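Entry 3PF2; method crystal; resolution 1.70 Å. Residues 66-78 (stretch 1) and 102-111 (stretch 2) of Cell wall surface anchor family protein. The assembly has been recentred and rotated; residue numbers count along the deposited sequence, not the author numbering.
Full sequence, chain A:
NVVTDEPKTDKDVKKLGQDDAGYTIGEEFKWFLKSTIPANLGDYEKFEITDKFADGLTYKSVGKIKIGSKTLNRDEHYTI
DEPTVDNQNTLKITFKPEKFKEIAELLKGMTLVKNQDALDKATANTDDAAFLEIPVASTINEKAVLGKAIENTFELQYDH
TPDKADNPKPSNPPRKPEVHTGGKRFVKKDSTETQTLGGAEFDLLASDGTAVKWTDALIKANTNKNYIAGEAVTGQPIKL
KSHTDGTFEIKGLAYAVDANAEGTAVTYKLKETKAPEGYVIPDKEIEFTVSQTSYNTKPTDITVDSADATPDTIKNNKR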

# COMPACT_ATOMS: atom_id res chain seq x y z
N LYS A 66 -15.73 2.96 13.37
CA LYS A 66 -16.92 2.17 13.71
C LYS A 66 -16.68 1.27 14.91
O LYS A 66 -15.60 0.73 15.07
CB LYS A 66 -17.33 1.25 12.55
CG LYS A 66 -17.51 1.92 11.20
CD LYS A 66 -18.74 2.83 11.17
CE LYS A 66 -20.03 2.08 11.47
NZ LYS A 66 -20.48 1.18 10.37
N ILE A 67 -17.72 1.13 15.73
CA ILE A 67 -17.84 0.00 16.66
C ILE A 67 -19.15 -0.70 16.34
O ILE A 67 -20.23 -0.11 16.49
CB ILE A 67 -17.79 0.42 18.14
CG1 ILE A 67 -16.47 1.13 18.46
CG2 ILE A 67 -17.95 -0.80 19.02
CD1 ILE A 67 -16.44 1.83 19.82
N GLY A 68 -19.06 -1.95 15.89
CA GLY A 68 -20.23 -2.67 15.38
C GLY A 68 -20.84 -1.79 14.31
O GLY A 68 -20.12 -1.25 13.48
N SER A 69 -22.15 -1.60 14.37
CA SER A 69 -22.87 -0.80 13.39
C SER A 69 -22.76 0.70 13.67
O SER A 69 -23.25 1.52 12.89
CB SER A 69 -24.35 -1.19 13.38
OG SER A 69 -24.95 -0.78 14.60
N LYS A 70 -22.15 1.05 14.79
CA LYS A 70 -22.17 2.43 15.27
C LYS A 70 -20.97 3.23 14.80
O LYS A 70 -19.85 2.71 14.71
CB LYS A 70 -22.26 2.46 16.79
CG LYS A 70 -23.58 1.95 17.32
CD LYS A 70 -24.39 3.06 17.95
CE LYS A 70 -25.69 2.53 18.56
NZ LYS A 70 -25.49 1.64 19.75
N THR A 71 -21.21 4.51 14.52
CA THR A 71 -20.16 5.41 14.07
C THR A 71 -19.69 6.34 15.18
O THR A 71 -20.51 6.89 15.93
CB THR A 71 -20.64 6.28 12.87
OG1 THR A 71 -21.21 5.44 11.86
CG2 THR A 71 -19.50 7.08 12.30
N LEU A 72 -18.37 6.52 15.28
CA LEU A 72 -17.78 7.55 16.12
C LEU A 72 -17.38 8.78 15.30
O LEU A 72 -16.91 8.65 14.17
CB LEU A 72 -16.58 7.01 16.90
CG LEU A 72 -16.80 5.83 17.85
CD1 LEU A 72 -15.49 5.51 18.57
CD2 LEU A 72 -17.90 6.07 18.86
N ASN A 73 -17.56 9.96 15.87
CA ASN A 73 -17.40 11.21 15.12
C ASN A 73 -16.16 12.00 15.49
O ASN A 73 -15.86 12.19 16.67
CB ASN A 73 -18.65 12.07 15.28
CG ASN A 73 -19.93 11.28 15.11
OD1 ASN A 73 -20.81 11.31 15.96
ND2 ASN A 73 -20.02 10.54 14.00
N ARG A 74 -15.44 12.47 14.48
CA ARG A 74 -14.22 13.24 14.68
C ARG A 74 -14.51 14.51 15.47
O ARG A 74 -15.51 15.19 15.23
CB ARG A 74 -13.55 13.57 13.35
CG ARG A 74 -12.13 14.09 13.51
CD ARG A 74 -11.47 14.37 12.19
NE ARG A 74 -10.25 15.17 12.36
CZ ARG A 74 -9.39 15.45 11.39
NH1 ARG A 74 -9.60 15.00 10.16
NH2 ARG A 74 -8.32 16.19 11.64
N ASP A 75 -13.61 14.82 16.41
CA ASP A 75 -13.72 15.96 17.32
C ASP A 75 -14.85 15.89 18.35
O ASP A 75 -14.93 16.73 19.24
CB ASP A 75 -13.67 17.29 16.56
CG ASP A 75 -12.32 17.52 15.87
OD1 ASP A 75 -11.25 17.32 16.49
OD2 ASP A 75 -12.33 17.91 14.68
N GLU A 76 -15.72 14.90 18.23
CA GLU A 76 -16.70 14.59 19.28
C GLU A 76 -16.14 13.48 20.19
O GLU A 76 -16.01 13.67 21.41
CB GLU A 76 -18.05 14.20 18.68
CG GLU A 76 -19.12 13.78 19.71
CD GLU A 76 -20.46 13.40 19.08
OE1 GLU A 76 -20.57 13.42 17.83
OE2 GLU A 76 -21.40 13.08 19.84
N HIS A 77 -15.81 12.34 19.59
CA HIS A 77 -15.34 11.17 20.34
C HIS A 77 -13.82 11.00 20.33
O HIS A 77 -13.27 10.29 21.19
CB HIS A 77 -15.99 9.89 19.81
CG HIS A 77 -17.49 9.93 19.77
ND1 HIS A 77 -18.27 9.90 20.91
CD2 HIS A 77 -18.35 9.96 18.73
CE1 HIS A 77 -19.54 9.93 20.57
NE2 HIS A 77 -19.62 9.96 19.25
N TYR A 78 -13.16 11.63 19.37
CA TYR A 78 -11.72 11.42 19.15
C TYR A 78 -11.09 12.58 18.39
O TYR A 78 -11.79 13.35 17.73
CB TYR A 78 -11.48 10.10 18.40
CG TYR A 78 -11.99 10.08 16.95
CD1 TYR A 78 -11.20 10.58 15.92
CD2 TYR A 78 -13.23 9.54 16.63
CE1 TYR A 78 -11.64 10.57 14.61
CE2 TYR A 78 -13.69 9.52 15.29
CZ TYR A 78 -12.87 10.04 14.30
OH TYR A 78 -13.27 10.04 12.97
N GLU A 102 -19.71 7.87 27.31
CA GLU A 102 -20.63 7.98 26.19
C GLU A 102 -20.37 6.92 25.12
O GLU A 102 -21.31 6.38 24.54
CB GLU A 102 -20.58 9.38 25.59
CG GLU A 102 -21.31 10.41 26.44
CD GLU A 102 -20.84 11.82 26.19
OE1 GLU A 102 -20.97 12.31 25.05
OE2 GLU A 102 -20.34 12.45 27.16
N ILE A 103 -19.09 6.63 24.89
CA ILE A 103 -18.68 5.58 23.95
C ILE A 103 -19.09 4.21 24.50
O ILE A 103 -19.61 3.37 23.77
CB ILE A 103 -17.16 5.64 23.61
CG1 ILE A 103 -16.81 6.98 22.95
CG2 ILE A 103 -16.76 4.47 22.69
CD1 ILE A 103 -15.32 7.36 22.99
N ALA A 104 -18.89 4.02 25.81
CA ALA A 104 -19.32 2.80 26.50
C ALA A 104 -20.83 2.55 26.36
O ALA A 104 -21.26 1.39 26.23
CB ALA A 104 -18.92 2.85 27.97
N GLU A 105 -21.63 3.62 26.39
CA GLU A 105 -23.09 3.50 26.25
C GLU A 105 -23.52 2.99 24.88
O GLU A 105 -24.49 2.25 24.77
CB GLU A 105 -23.80 4.82 26.56
CG GLU A 105 -24.29 4.95 28.00
CD GLU A 105 -25.14 3.77 28.46
OE1 GLU A 105 -26.15 3.43 27.80
OE2 GLU A 105 -24.79 3.18 29.51
N LEU A 106 -22.78 3.39 23.85
CA LEU A 106 -23.02 2.91 22.48
C LEU A 106 -22.90 1.39 22.36
O LEU A 106 -23.52 0.78 21.47
CB LEU A 106 -22.06 3.59 21.50
CG LEU A 106 -22.09 5.12 21.41
CD1 LEU A 106 -21.02 5.61 20.45
CD2 LEU A 106 -23.47 5.64 20.99
N LEU A 107 -22.12 0.78 23.25
CA LEU A 107 -21.90 -0.67 23.23
C LEU A 107 -23.09 -1.49 23.71
O LEU A 107 -23.13 -2.71 23.52
CB LEU A 107 -20.67 -1.03 24.08
CG LEU A 107 -19.36 -0.25 23.91
CD1 LEU A 107 -18.39 -0.61 25.02
CD2 LEU A 107 -18.74 -0.49 22.54
N LYS A 108 -24.07 -0.83 24.33
CA LYS A 108 -25.19 -1.54 24.93
C LYS A 108 -25.98 -2.30 23.87
O LYS A 108 -26.38 -1.75 22.84
CB LYS A 108 -26.09 -0.57 25.71
CG LYS A 108 -25.48 -0.08 27.03
CD LYS A 108 -25.86 -0.96 28.22
CE LYS A 108 -27.36 -0.88 28.53
NZ LYS A 108 -27.69 -1.41 29.89
N GLY A 109 -26.18 -3.59 24.13
CA GLY A 109 -26.84 -4.48 23.19
C GLY A 109 -25.88 -5.18 22.24
O GLY A 109 -26.27 -6.14 21.57
N MET A 110 -24.64 -4.70 22.16
CA MET A 110 -23.63 -5.31 21.30
C MET A 110 -22.98 -6.52 21.95
O MET A 110 -22.88 -6.59 23.18
CB MET A 110 -22.55 -4.30 20.94
CG MET A 110 -22.94 -3.32 19.86
SD MET A 110 -21.58 -2.22 19.43
CE MET A 110 -22.52 -0.91 18.66
N THR A 111 -22.52 -7.46 21.12
CA THR A 111 -21.68 -8.56 21.58
C THR A 111 -20.26 -8.24 21.12
O THR A 111 -20.01 -8.04 19.94
CB THR A 111 -22.17 -9.91 21.06
OG1 THR A 111 -23.49 -10.17 21.58
CG2 THR A 111 -21.24 -11.05 21.50

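The contact joins a tight hairpin to the C-terminal end of a helix, and apolar packing makes up most of it. Strand 70-72 and helix 102-106 run nearly antiparallel, at 164°, with their axes 10.3 Å apart at closest approach, a spacing that leaves room for side chains from both elements. Ile67 points toward the second stretch and meets three partners there: its CD1 lies 3.9 Å from Ile103 CG2, its CG2 lies 3.6 Å from Leu107 CD2, and the same CG2 sits 3.9 Å from Met110 SD. Leu72 starts out sideways, yet its CD2 reaches to 3.5 Å from Leu106 CD1 and, more loosely, to 4.3 Å from Ile103 CG2. Leu107 likewise shows that the CA-to-CB direction alone does not settle contact, since it points away while its end returns to Ile67.

Met110 closes the hairpin end of the interface. Its CE lies 3.3 Å from both Ile67 O and Lys70 CG, close packing against backbone and aliphatic chain alike.

One hydrogen bond crosses the contact: Lys70 NZ donates to Leu106 O at 2.8 Å. The lysine thus pairs an aliphatic stem, packed on Met110, with a charged tip that satisfies a carbonyl near the end of the helix. His77 is a less tidy polar element. Its ND1 packs 3.8 Å from Ile103 CG1, with that carbon oblique to the ring, and is buried without a polar partner.

Turns set the backbone on each side. The type II' turn from Ile67 to Lys70 is held by Lys70 N to Ile67 O and Ile67 N to Lys70 O, both 2.8 Å. Gly68 has positive phi, and an ideal CB there would lie a tight 3.1 Å from Met110 SD. The type II turn from Leu107 to Met110, closed by Met110 N to Leu107 O at 2.8 Å, brings the methionine back toward the hairpin.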